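Local coordinates for T-cell surface glycoprotein CD1A1 antigen (Gallus gallus, PDB 3JVG) that probably presents lipid antigens to T cells, as other CD1 molecules do, through an ectodomain with an MHC class I-like antigen-binding platform, at residues I105-D110 with F121-G126; I95-Q100 with D160-I165; I111-Q116 with Q130-Q135; L119-N122 with T127-Q130. One frame throughout, in Å; residues are numbered along the deposited sequence.

All four contacts lie in the MHC-like platform and involve its antiparallel sheet. Interaction 2 is the buried one: it ties strand 89-99 to helix 148-172 through sulfur and methyl contacts, with no hydrogen bond across it. Interactions 1 and 4 are partly buried and share strand 116-122. Interaction 4 is a fully paired hairpin with a T-shaped aromatic pair, whereas interaction 1 has one direct backbone bond and waters where its strands part. Interaction 3, at the surface end, relies on a single glutamine amide. Contacts 1 and 4 are joined by the Asp-110 to Arg-120 salt bridge, contacts 1 and 2 by the pairing of strands 89-99 and 105-113.

Interaction 1: I105-D110 with F121-G126; sequences IRTFFD and FNLDAG. With NAG (2-acetamido-2-deoxy-beta-D-glucopyranose), chain I.
Phe-109 and Phe-121 are paired across the beta hairpin of strands 105-113 and 116-122, part of the MHC-like platform floor, just where the hairpin opens. The evidence is the CA separation, 5.4 Å between Phe-109 CA and Phe-121 CA but 7.6 Å between Thr-107 CA and Leu-123 CA. Among direct polar contacts there is one, from Phe-121 N to Phe-109 O at 2.9 Å, practically straight at 177°. The return link, Phe-109 N to Phe-121 O, is mediated by a water: Phe-109 N donates to it at 2.8 Å, and this water donates to Phe-121 O at 2.7 Å. A second water lies 2.9 Å from Thr-107 OG1 and makes a weak bond to the same Phe-121 O. Apolar contact is modest. CB of Phe-109 meets CB of Phe-121 at 3.7 Å, while both rings turn to helix 148-172, touching Ile-154 and, for Phe-121, also Leu-158. Beyond the strand end, Leu-123 lies across Thr-107 at about a right angle, its methyls near the hydroxyl. The CD2 methyl of Leu-123 also lies 3.7 Å from the acetamido methyl C8 of the N-acetylglucosamine on Asn-159.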
loop_
_atom_site.group_PDB
_atom_site.type_symbol
_atom_site.label_atom_id
_atom_site.label_comp_id
_atom_site.label_asym_id
_atom_site.label_seq_id
_atom_site.Cartn_x
_atom_site.Cartn_y
_atom_site.Cartn_z
ATOM N N ILE A 105 -1.140 -21.287 -10.390
ATOM C CA ILE A 105 -0.749 -20.846 -9.052
ATOM C C ILE A 105 0.603 -20.177 -9.130
ATOM O O ILE A 105 1.510 -20.711 -9.773
ATOM C CB ILE A 105 -0.702 -22.049 -8.064
ATOM C CG1 ILE A 105 -2.110 -22.619 -7.850
ATOM C CG2 ILE A 105 -0.063 -21.676 -6.714
ATOM C CD1 ILE A 105 -2.112 -24.121 -7.530
ATOM N N ARG A 106 0.734 -19.002 -8.505
ATOM C CA ARG A 106 2.065 -18.456 -8.246
ATOM C C ARG A 106 2.212 -18.322 -6.746
ATOM O O ARG A 106 1.276 -17.871 -6.077
ATOM C CB ARG A 106 2.295 -17.124 -8.958
ATOM C CG ARG A 106 3.707 -16.488 -8.672
ATOM C CD ARG A 106 3.861 -15.139 -9.374
ATOM N NE ARG A 106 3.158 -14.096 -8.631
ATOM C CZ ARG A 106 3.719 -13.300 -7.730
ATOM N NH1 ARG A 106 5.020 -13.395 -7.430
ATOM N NH2 ARG A 106 2.963 -12.395 -7.133
ATOM N N THR A 107 3.361 -18.737 -6.203
ATOM C CA THR A 107 3.609 -18.614 -4.779
ATOM C C THR A 107 4.791 -17.695 -4.600
ATOM O O THR A 107 5.596 -17.538 -5.516
ATOM C CB THR A 107 3.967 -19.983 -4.081
ATOM O OG1 THR A 107 5.208 -20.494 -4.627
ATOM C CG2 THR A 107 2.848 -20.966 -4.186
ATOM N N PHE A 108 4.901 -17.074 -3.426
ATOM C CA PHE A 108 6.042 -16.225 -3.155
ATOM C C PHE A 108 6.389 -16.267 -1.699
ATOM O O PHE A 108 5.493 -16.367 -0.842
ATOM C CB PHE A 108 5.810 -14.768 -3.614
ATOM C CG PHE A 108 4.508 -14.147 -3.125
ATOM C CD1 PHE A 108 3.347 -14.299 -3.846
ATOM C CD2 PHE A 108 4.490 -13.348 -1.980
ATOM C CE1 PHE A 108 2.164 -13.720 -3.425
ATOM C CE2 PHE A 108 3.331 -12.717 -1.549
ATOM C CZ PHE A 108 2.129 -12.926 -2.262
ATOM N N PHE A 109 7.687 -16.226 -1.407
ATOM C CA PHE A 109 8.097 -16.104 -0.016
ATOM C C PHE A 109 9.471 -15.434 -0.120
ATOM O O PHE A 109 10.462 -16.086 -0.471
ATOM C CB PHE A 109 8.155 -17.497 0.665
ATOM C CG PHE A 109 8.555 -17.495 2.156
ATOM C CD1 PHE A 109 8.518 -18.704 2.867
ATOM C CD2 PHE A 109 8.906 -16.342 2.837
ATOM C CE1 PHE A 109 8.845 -18.767 4.238
ATOM C CE2 PHE A 109 9.252 -16.374 4.179
ATOM C CZ PHE A 109 9.228 -17.609 4.897
ATOM N N ASP A 110 9.462 -14.115 0.123
ATOM C CA ASP A 110 10.623 -13.269 0.015
ATOM C C ASP A 110 10.899 -12.578 1.354
ATOM O O ASP A 110 9.969 -12.139 2.077
ATOM C CB ASP A 110 10.418 -12.183 -1.047
ATOM C CG ASP A 110 10.294 -12.756 -2.453
ATOM O OD1 ASP A 110 9.177 -13.115 -2.840
ATOM O OD2 ASP A 110 11.316 -12.794 -3.196
ATOM N N PHE A 121 12.446 -17.906 -1.480
ATOM C CA PHE A 121 12.145 -19.303 -1.512
ATOM C C PHE A 121 11.922 -19.810 -2.931
ATOM O O PHE A 121 11.268 -19.154 -3.756
ATOM C CB PHE A 121 10.922 -19.596 -0.664
ATOM C CG PHE A 121 10.766 -21.094 -0.310
ATOM C CD1 PHE A 121 11.592 -21.699 0.648
ATOM C CD2 PHE A 121 9.805 -21.872 -0.937
ATOM C CE1 PHE A 121 11.455 -23.091 0.972
ATOM C CE2 PHE A 121 9.650 -23.241 -0.624
ATOM C CZ PHE A 121 10.492 -23.845 0.334
ATOM N N ASN A 122 12.465 -20.985 -3.199
ATOM C CA ASN A 122 12.283 -21.639 -4.462
ATOM C C ASN A 122 11.386 -22.794 -4.159
ATOM O O ASN A 122 11.830 -23.745 -3.516
ATOM C CB ASN A 122 13.634 -22.156 -4.923
ATOM C CG ASN A 122 13.608 -22.727 -6.329
ATOM O OD1 ASN A 122 12.688 -23.488 -6.727
ATOM N ND2 ASN A 122 14.657 -22.399 -7.094
ATOM N N LEU A 123 10.128 -22.708 -4.593
ATOM C CA LEU A 123 9.124 -23.759 -4.318
ATOM C C LEU A 123 9.492 -25.166 -4.867
ATOM O O LEU A 123 9.343 -26.163 -4.160
ATOM C CB LEU A 123 7.731 -23.352 -4.809
ATOM C CG LEU A 123 6.550 -24.309 -4.534
ATOM C CD1 LEU A 123 5.963 -24.259 -3.058
ATOM C CD2 LEU A 123 5.424 -24.169 -5.568
ATOM N N ASP A 124 9.930 -25.263 -6.111
ATOM C CA ASP A 124 10.148 -26.609 -6.701
ATOM C C ASP A 124 11.298 -27.385 -6.035
ATOM O O ASP A 124 11.184 -28.565 -5.744
ATOM C CB ASP A 124 10.345 -26.533 -8.229
ATOM C CG ASP A 124 9.036 -26.222 -8.990
ATOM O OD1 ASP A 124 9.099 -26.012 -10.228
ATOM O OD2 ASP A 124 7.940 -26.180 -8.367
ATOM N N ALA A 125 12.400 -26.699 -5.769
ATOM C CA ALA A 125 13.553 -27.319 -5.149
ATOM C C ALA A 125 13.378 -27.340 -3.643
ATOM O O ALA A 125 14.112 -28.009 -2.952
ATOM C CB ALA A 125 14.807 -26.560 -5.519
ATOM N N GLY A 126 12.404 -26.607 -3.129
ATOM C CA GLY A 126 12.264 -26.512 -1.697
ATOM C C GLY A 126 13.553 -26.016 -1.076
ATOM O O GLY A 126 14.045 -26.592 -0.115
HETATM C C1 NAG I . 1.443 -27.177 -6.825
HETATM C C2 NAG I . 2.428 -28.201 -7.448
HETATM C C3 NAG I . 1.996 -28.689 -8.852
HETATM C C4 NAG I . 0.607 -29.332 -8.749
HETATM C C5 NAG I . -0.424 -28.404 -8.038
HETATM C C6 NAG I . -1.671 -29.225 -7.653
HETATM C C7 NAG I . 4.637 -28.173 -6.422
HETATM C C8 NAG I . 6.050 -27.702 -6.489
HETATM N N2 NAG I . 3.834 -27.771 -7.415
HETATM O O3 NAG I . 2.934 -29.604 -9.415
HETATM O O4 NAG I . 0.164 -29.795 -10.032
HETATM O O5 NAG I . 0.084 -27.678 -6.888
HETATM O O6 NAG I . -2.745 -28.426 -7.210
HETATM O O7 NAG I . 4.275 -28.893 -5.478
HETATM O O HOH W 1 7.872 -19.762 -3.793
HETATM O O HOH W 2 9.308 -17.297 -3.453
#

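Interaction 2: I95-Q100 with D160-I165; sequences IGCELQ and DTCVDI
Cys-97 on strand 89-99 and Cys-162 on helix 148-172 are the disulfide pair of this domain, corresponding to the bond that ties the second-half helix of MHC class I platforms to the sheet. From CA, the CB of Cys-97 points at the helix and comes 3.7 Å from Cys-162 SG. On its flank it meets a methyl, Val-163 CG2, at 4.2 Å. The next atom, SG, is turned between the backbone N and carbonyl carbon (chi1 57°), which carries it over the helix backbone, 3.5 Å from Val-163 N. It also lies 3.3 Å from Cys-162 CB. The partner sulfur is swung anti to its own N (chi1 -163°) and approaches the strand at Gly-96 C, 3.8 Å from Cys-162 SG. Here the two SG atoms of Cys-97 and Cys-162 are modelled 2.7 Å apart, too long for a formed S-S bond, so whether the bond is intact in this model is doubtful. No hydrogen bond crosses the contact. The short axes come within 7.9 Å at 57°, so the helix lies slantwise over the strand, while the strand itself is bonded to strands 6-18 and 105-113 on either side.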
loop_
_atom_site.group_PDB
_atom_site.type_symbol
_atom_site.label_atom_id
_atom_site.label_comp_id
_atom_site.label_asym_id
_atom_site.label_seq_id
_atom_site.Cartn_x
_atom_site.Cartn_y
_atom_site.Cartn_z
ATOM N N ILE A 95 4.718 -12.933 1.975
ATOM C CA ILE A 95 4.499 -14.360 1.837
ATOM C C ILE A 95 3.095 -14.584 1.356
ATOM O O ILE A 95 2.153 -13.972 1.919
ATOM C CB ILE A 95 4.636 -15.088 3.218
ATOM C CG1 ILE A 95 5.966 -14.742 3.910
ATOM C CG2 ILE A 95 4.648 -16.603 3.027
ATOM C CD1 ILE A 95 6.141 -15.476 5.298
ATOM N N GLY A 96 2.916 -15.455 0.364
ATOM C CA GLY A 96 1.558 -15.650 -0.149
ATOM C C GLY A 96 1.435 -16.456 -1.429
ATOM O O GLY A 96 2.361 -17.169 -1.793
ATOM N N CYS A 97 0.301 -16.313 -2.123
ATOM C CA CYS A 97 0.066 -17.041 -3.346
ATOM C C CYS A 97 -0.926 -16.272 -4.144
ATOM O O CYS A 97 -1.681 -15.466 -3.576
ATOM C CB CYS A 97 -0.457 -18.468 -3.085
ATOM S SG CYS A 97 -2.001 -18.507 -2.073
ATOM N N GLU A 98 -0.941 -16.524 -5.454
ATOM C CA GLU A 98 -1.826 -15.849 -6.368
ATOM C C GLU A 98 -2.454 -16.905 -7.275
ATOM O O GLU A 98 -1.789 -17.842 -7.662
ATOM C CB GLU A 98 -1.059 -14.761 -7.156
ATOM C CG GLU A 98 -1.802 -14.149 -8.336
ATOM C CD GLU A 98 -0.919 -13.309 -9.305
ATOM O OE1 GLU A 98 -1.329 -13.153 -10.497
ATOM O OE2 GLU A 98 0.152 -12.783 -8.887
ATOM N N LEU A 99 -3.735 -16.748 -7.574
ATOM C CA LEU A 99 -4.464 -17.636 -8.438
ATOM C C LEU A 99 -4.866 -16.849 -9.683
ATOM O O LEU A 99 -5.617 -15.888 -9.574
ATOM C CB LEU A 99 -5.753 -18.111 -7.737
ATOM C CG LEU A 99 -6.200 -19.575 -7.557
ATOM C CD1 LEU A 99 -7.707 -19.649 -7.707
ATOM C CD2 LEU A 99 -5.560 -20.650 -8.500
ATOM N N GLN A 100 -4.376 -17.237 -10.855
ATOM C CA GLN A 100 -4.960 -16.726 -12.113
ATOM C C GLN A 100 -6.304 -17.368 -12.448
ATOM O O GLN A 100 -6.678 -18.375 -11.830
ATOM C CB GLN A 100 -3.988 -16.864 -13.275
ATOM C CG GLN A 100 -2.988 -15.705 -13.342
ATOM C CD GLN A 100 -1.553 -16.136 -13.079
ATOM O OE1 GLN A 100 -0.994 -16.971 -13.811
ATOM N NE2 GLN A 100 -0.935 -15.551 -12.053
ATOM N N ASP A 160 -0.315 -25.545 -1.156
ATOM C CA ASP A 160 -1.563 -26.227 -0.840
ATOM C C ASP A 160 -2.420 -25.393 0.117
ATOM O O ASP A 160 -3.537 -24.951 -0.214
ATOM C CB ASP A 160 -1.293 -27.617 -0.252
ATOM C CG ASP A 160 -0.415 -28.497 -1.170
ATOM O OD1 ASP A 160 -0.623 -28.553 -2.413
ATOM O OD2 ASP A 160 0.525 -29.126 -0.648
ATOM N N THR A 161 -1.892 -25.142 1.305
ATOM C CA THR A 161 -2.697 -24.500 2.290
ATOM C C THR A 161 -2.993 -23.008 1.985
ATOM O O THR A 161 -4.131 -22.572 2.148
ATOM C CB THR A 161 -2.302 -24.867 3.757
ATOM O OG1 THR A 161 -2.108 -23.718 4.575
ATOM C CG2 THR A 161 -1.203 -25.871 3.857
ATOM N N CYS A 162 -1.996 -22.259 1.503
ATOM C CA CYS A 162 -2.247 -20.875 1.089
ATOM C C CYS A 162 -3.302 -20.798 -0.017
ATOM O O CYS A 162 -4.217 -20.004 0.079
ATOM C CB CYS A 162 -0.969 -20.232 0.563
ATOM S SG CYS A 162 -1.140 -18.503 0.530
ATOM N N VAL A 163 -3.158 -21.619 -1.055
ATOM C CA VAL A 163 -4.097 -21.694 -2.187
ATOM C C VAL A 163 -5.520 -22.104 -1.747
ATOM O O VAL A 163 -6.534 -21.478 -2.150
ATOM C CB VAL A 163 -3.556 -22.680 -3.293
ATOM C CG1 VAL A 163 -4.600 -23.001 -4.345
ATOM C CG2 VAL A 163 -2.296 -22.126 -3.947
ATOM N N ASP A 164 -5.595 -23.145 -0.917
ATOM C CA ASP A 164 -6.866 -23.589 -0.432
ATOM C C ASP A 164 -7.569 -22.493 0.343
ATOM O O ASP A 164 -8.771 -22.322 0.193
ATOM C CB ASP A 164 -6.700 -24.772 0.484
ATOM C CG ASP A 164 -6.252 -26.051 -0.250
ATOM O OD1 ASP A 164 -6.126 -26.076 -1.515
ATOM O OD2 ASP A 164 -6.017 -27.032 0.492
ATOM N N ILE A 165 -6.846 -21.804 1.216
ATOM C CA ILE A 165 -7.427 -20.709 1.971
ATOM C C ILE A 165 -7.827 -19.551 1.038
ATOM O O ILE A 165 -8.926 -18.980 1.186
ATOM C CB ILE A 165 -6.514 -20.213 3.072
ATOM C CG1 ILE A 165 -6.396 -21.312 4.141
ATOM C CG2 ILE A 165 -7.068 -18.882 3.665
ATOM C CD1 ILE A 165 -5.247 -21.151 5.138
#

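Interaction 3: I111-Q116 with Q130-Q135; sequences IAYEGQ and QMQHNQ
Gln-132 reaches from the loop before helix 135-145 to the turn of the hairpin at Tyr-113 and Gln-116, and nearly all the close contact is made by its amide. The side chain is extended beyond CG (chi2 166°), which sets NE2 beside the turn. This nitrogen donates weakly to Tyr-113 O at 3.3 Å, the N-H bent to 144°, and it also bonds Asn-117 O just beyond the turn. On the other branch, Gln-132 OE1 stands in the plane of the Tyr-113 ring at its edge, 3.6 Å from CD2, the ring and amide planes differing by 34°. The same oxygen accepts Asn-134 ND2 at 3.0 Å on a lone pair, so both ends of the amide are held and its flip is probably fixed. The Gln-132 backbone is gripped within its own loop by Gln-130 NE2, 2.9 Å from Gln-132 O. Outward the contact thins. Gln-116 offers its CB, 3.5 Å from Gln-132 NE2, and then bends away into an exposed position. The buried surface is accordingly small. Tyr-113 to Gln-116 is a type I' beta turn, closed by Gln-116 N to Tyr-113 O at 3.1 Å, with Tyr-113 N returning a bond to Gln-116 O; Tyr-113 O thus accepts two donors. Asn-134 is the N-cap of helix 135-145, its OD1 taking the N-H of Ser-137, and Gln-132 links a hairpin turn to a helix N-terminus.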
loop_
_atom_site.group_PDB
_atom_site.type_symbol
_atom_site.label_atom_id
_atom_site.label_comp_id
_atom_site.label_asym_id
_atom_site.label_seq_id
_atom_site.Cartn_x
_atom_site.Cartn_y
_atom_site.Cartn_z
ATOM N N ILE A 111 12.183 -12.484 1.664
ATOM C CA ILE A 111 12.676 -11.690 2.749
ATOM C C ILE A 111 13.534 -10.537 2.231
ATOM O O ILE A 111 14.383 -10.688 1.320
ATOM C CB ILE A 111 13.349 -12.579 3.757
ATOM C CG1 ILE A 111 12.277 -13.611 4.263
ATOM C CG2 ILE A 111 13.971 -11.760 4.854
ATOM C CD1 ILE A 111 12.812 -14.751 5.001
ATOM N N ALA A 112 13.244 -9.351 2.779
ATOM C CA ALA A 112 14.046 -8.218 2.457
ATOM C C ALA A 112 14.901 -7.796 3.651
ATOM O O ALA A 112 14.573 -8.050 4.839
ATOM C CB ALA A 112 13.178 -7.035 1.933
ATOM N N TYR A 113 15.991 -7.121 3.294
ATOM C CA TYR A 113 16.939 -6.618 4.269
ATOM C C TYR A 113 17.389 -5.283 3.763
ATOM O O TYR A 113 17.758 -5.139 2.599
ATOM C CB TYR A 113 18.126 -7.577 4.460
ATOM C CG TYR A 113 19.217 -6.972 5.288
ATOM C CD1 TYR A 113 18.992 -6.605 6.641
ATOM C CD2 TYR A 113 20.460 -6.708 4.719
ATOM C CE1 TYR A 113 19.997 -6.024 7.400
ATOM C CE2 TYR A 113 21.492 -6.103 5.460
ATOM C CZ TYR A 113 21.258 -5.768 6.797
ATOM O OH TYR A 113 22.296 -5.197 7.486
ATOM N N GLU A 114 17.338 -4.302 4.644
ATOM C CA GLU A 114 17.533 -2.900 4.313
ATOM C C GLU A 114 16.796 -2.555 3.030
ATOM O O GLU A 114 17.368 -1.931 2.164
ATOM C CB GLU A 114 19.027 -2.515 4.247
ATOM C CG GLU A 114 19.756 -2.393 5.667
ATOM C CD GLU A 114 19.074 -1.370 6.720
ATOM O OE1 GLU A 114 19.803 -0.367 7.080
ATOM O OE2 GLU A 114 17.878 -1.553 7.204
ATOM N N GLY A 115 15.529 -2.972 2.903
ATOM C CA GLY A 115 14.711 -2.590 1.740
ATOM C C GLY A 115 15.072 -3.213 0.395
ATOM O O GLY A 115 14.668 -2.709 -0.635
ATOM N N GLN A 116 15.812 -4.321 0.394
ATOM C CA GLN A 116 16.142 -4.991 -0.863
ATOM C C GLN A 116 15.983 -6.474 -0.711
ATOM O O GLN A 116 16.228 -6.970 0.351
ATOM C CB GLN A 116 17.640 -4.772 -1.214
ATOM C CG GLN A 116 18.042 -3.360 -1.630
ATOM C CD GLN A 116 17.233 -2.830 -2.797
ATOM O OE1 GLN A 116 16.952 -3.543 -3.778
ATOM N NE2 GLN A 116 16.858 -1.552 -2.706
ATOM N N GLN A 130 19.811 -16.958 -2.505
ATOM C CA GLN A 130 20.517 -15.801 -1.997
ATOM C C GLN A 130 20.245 -14.652 -2.967
ATOM O O GLN A 130 20.510 -14.781 -4.182
ATOM C CB GLN A 130 22.019 -16.133 -1.916
ATOM C CG GLN A 130 22.924 -15.004 -1.396
ATOM C CD GLN A 130 24.456 -15.328 -1.480
ATOM O OE1 GLN A 130 24.879 -16.471 -1.483
ATOM N NE2 GLN A 130 25.259 -14.295 -1.518
ATOM N N MET A 131 19.731 -13.525 -2.452
ATOM C CA MET A 131 19.393 -12.385 -3.303
ATOM C C MET A 131 20.380 -11.187 -3.259
ATOM O O MET A 131 20.313 -10.292 -4.099
ATOM C CB MET A 131 17.964 -11.935 -2.994
ATOM C CG MET A 131 16.940 -13.089 -3.200
ATOM S SD MET A 131 16.935 -13.695 -4.919
ATOM C CE MET A 131 16.034 -12.394 -5.773
ATOM N N GLN A 132 21.244 -11.160 -2.246
ATOM C CA GLN A 132 22.274 -10.092 -2.147
ATOM C C GLN A 132 23.648 -10.722 -2.203
ATOM O O GLN A 132 23.878 -11.798 -1.663
ATOM C CB GLN A 132 22.121 -9.272 -0.864
ATOM C CG GLN A 132 21.041 -8.189 -0.935
ATOM C CD GLN A 132 20.672 -7.622 0.435
ATOM O OE1 GLN A 132 21.499 -7.579 1.337
ATOM N NE2 GLN A 132 19.438 -7.227 0.596
ATOM N N HIS A 133 24.546 -10.042 -2.899
ATOM C CA HIS A 133 25.903 -10.502 -3.095
ATOM C C HIS A 133 26.788 -10.000 -1.957
ATOM O O HIS A 133 27.684 -9.150 -2.179
ATOM C CB HIS A 133 26.459 -9.997 -4.427
ATOM C CG HIS A 133 27.642 -10.781 -4.907
ATOM N ND1 HIS A 133 28.867 -10.199 -5.174
ATOM C CD2 HIS A 133 27.793 -12.108 -5.149
ATOM C CE1 HIS A 133 29.723 -11.132 -5.561
ATOM N NE2 HIS A 133 29.090 -12.294 -5.576
ATOM N N ASN A 134 26.515 -10.503 -0.752
ATOM C CA ASN A 134 27.281 -10.117 0.414
ATOM C C ASN A 134 27.269 -11.231 1.437
ATOM O O ASN A 134 26.464 -12.178 1.339
ATOM C CB ASN A 134 26.767 -8.807 1.014
ATOM C CG ASN A 134 25.309 -8.892 1.451
ATOM O OD1 ASN A 134 24.917 -9.850 2.060
ATOM N ND2 ASN A 134 24.515 -7.857 1.158
ATOM N N GLN A 135 28.149 -11.143 2.427
ATOM C CA GLN A 135 28.248 -12.234 3.405
ATOM C C GLN A 135 26.981 -12.471 4.227
ATOM O O GLN A 135 26.604 -13.594 4.441
ATOM C CB GLN A 135 29.487 -12.085 4.288
ATOM C CG GLN A 135 30.788 -12.535 3.578
#

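Interaction 4: L119-N122 with T127-Q130; sequences LRFN and TWDQ
Phe-121 and Trp-128 meet because each first torsion turns its ring to the same face of this non-hydrogen-bonded pair: CG of Phe-121 is anti to its N (chi1 -163°), whereas CG of Trp-128 sits beside its own N (chi1 -60°), so that the phenyl edge is directed at the indole face. The T-shaped pair has ring centroids 5.0 Å apart and planes at 74°, and the nearest atoms are Phe-121 CD1 and Trp-128 CE2 at 3.4 Å. Phe-121 CB adds a CH-pi contact, 4.2 Å from the centroid of the six-membered ring of Trp-128. Leu-119 lies on the same face, its CG 3.9 Å from Trp-128 CE3, on the side that touches helices 135-145 and 148-172.

Strands 116-122 and 127-130 form the hairpin at the sheet edge. Arg-120 and Asp-129 are a hydrogen-bonded pair, with Arg-120 N to Asp-129 O at 2.9 Å and Asp-129 N to Arg-120 O at 2.6 Å. Asn-122 N donates to Thr-127 O at 2.7 Å, and Thr-127 N returns a bond to Asn-122 O. The other face carries Arg-120, Asn-122, Thr-127 and Asp-129. There Asn-122 ND2 is 3.7 Å from Asp-129 OD1, amide and carboxylate perpendicular, and Arg-120 is bridged to Asp-110. The backbone bonds therefore set the register, while the indole N-H is satisfied by Asn-151 OD1 at the helix side of an otherwise apolar pair.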
loop_
_atom_site.group_PDB
_atom_site.type_symbol
_atom_site.label_atom_id
_atom_site.label_comp_id
_atom_site.label_asym_id
_atom_site.label_seq_id
_atom_site.Cartn_x
_atom_site.Cartn_y
_atom_site.Cartn_z
ATOM N N LEU A 119 16.421 -12.810 0.581
ATOM C CA LEU A 119 16.289 -14.250 0.455
ATOM C C LEU A 119 14.979 -14.542 -0.252
ATOM O O LEU A 119 13.989 -13.852 -0.025
ATOM C CB LEU A 119 16.291 -14.836 1.837
ATOM C CG LEU A 119 17.101 -15.984 2.350
ATOM C CD1 LEU A 119 18.482 -16.212 1.688
ATOM C CD2 LEU A 119 17.165 -15.874 3.913
ATOM N N ARG A 120 14.976 -15.539 -1.117
ATOM C CA ARG A 120 13.784 -15.901 -1.850
ATOM C C ARG A 120 13.633 -17.446 -1.876
ATOM O O ARG A 120 14.573 -18.190 -2.231
ATOM C CB ARG A 120 13.811 -15.355 -3.278
ATOM C CG ARG A 120 12.708 -15.933 -4.170
ATOM C CD ARG A 120 12.685 -15.274 -5.576
ATOM N NE ARG A 120 12.237 -13.866 -5.493
ATOM C CZ ARG A 120 12.357 -12.964 -6.456
ATOM N NH1 ARG A 120 12.944 -13.263 -7.616
ATOM N NH2 ARG A 120 11.902 -11.733 -6.242
ATOM N N PHE A 121 12.446 -17.906 -1.480
ATOM C CA PHE A 121 12.145 -19.303 -1.512
ATOM C C PHE A 121 11.922 -19.810 -2.931
ATOM O O PHE A 121 11.268 -19.154 -3.756
ATOM C CB PHE A 121 10.922 -19.596 -0.664
ATOM C CG PHE A 121 10.766 -21.094 -0.310
ATOM C CD1 PHE A 121 11.592 -21.699 0.648
ATOM C CD2 PHE A 121 9.805 -21.872 -0.937
ATOM C CE1 PHE A 121 11.455 -23.091 0.972
ATOM C CE2 PHE A 121 9.650 -23.241 -0.624
ATOM C CZ PHE A 121 10.492 -23.845 0.334
ATOM N N ASN A 122 12.465 -20.985 -3.199
ATOM C CA ASN A 122 12.283 -21.639 -4.462
ATOM C C ASN A 122 11.386 -22.794 -4.159
ATOM O O ASN A 122 11.830 -23.745 -3.516
ATOM C CB ASN A 122 13.634 -22.156 -4.923
ATOM C CG ASN A 122 13.608 -22.727 -6.329
ATOM O OD1 ASN A 122 12.688 -23.488 -6.727
ATOM N ND2 ASN A 122 14.657 -22.399 -7.094
ATOM N N THR A 127 14.150 -24.981 -1.648
ATOM C CA THR A 127 15.268 -24.353 -0.967
ATOM C C THR A 127 15.224 -22.807 -1.100
ATOM O O THR A 127 14.252 -22.277 -1.634
ATOM C CB THR A 127 16.583 -24.898 -1.486
ATOM O OG1 THR A 127 17.657 -24.571 -0.557
ATOM C CG2 THR A 127 16.827 -24.366 -2.914
ATOM N N TRP A 128 16.298 -22.149 -0.646
ATOM C CA TRP A 128 16.463 -20.697 -0.661
ATOM C C TRP A 128 17.458 -20.152 -1.670
ATOM O O TRP A 128 18.570 -20.654 -1.781
ATOM C CB TRP A 128 16.791 -20.215 0.744
ATOM C CG TRP A 128 15.682 -20.571 1.737
ATOM C CD1 TRP A 128 15.540 -21.756 2.440
ATOM C CD2 TRP A 128 14.561 -19.751 2.100
ATOM N NE1 TRP A 128 14.421 -21.704 3.231
ATOM C CE2 TRP A 128 13.781 -20.504 3.029
ATOM C CE3 TRP A 128 14.127 -18.451 1.724
ATOM C CZ2 TRP A 128 12.620 -19.994 3.619
ATOM C CZ3 TRP A 128 12.961 -17.952 2.296
ATOM C CH2 TRP A 128 12.216 -18.735 3.232
ATOM N N ASP A 129 17.035 -19.120 -2.408
ATOM C CA ASP A 129 17.939 -18.302 -3.250
ATOM C C ASP A 129 18.479 -17.082 -2.486
ATOM O O ASP A 129 17.706 -16.276 -1.925
ATOM C CB ASP A 129 17.272 -17.838 -4.560
ATOM C CG ASP A 129 16.558 -18.991 -5.331
ATOM O OD1 ASP A 129 16.926 -20.183 -5.162
ATOM O OD2 ASP A 129 15.609 -18.693 -6.118
ATOM N N GLN A 130 19.811 -16.958 -2.505
ATOM C CA GLN A 130 20.517 -15.801 -1.997
ATOM C C GLN A 130 20.245 -14.652 -2.967
ATOM O O GLN A 130 20.510 -14.781 -4.182
ATOM C CB GLN A 130 22.019 -16.133 -1.916
ATOM C CG GLN A 130 22.924 -15.004 -1.396
ATOM C CD GLN A 130 24.456 -15.328 -1.480
ATOM O OE1 GLN A 130 24.879 -16.471 -1.483
ATOM N NE2 GLN A 130 25.259 -14.295 -1.518
#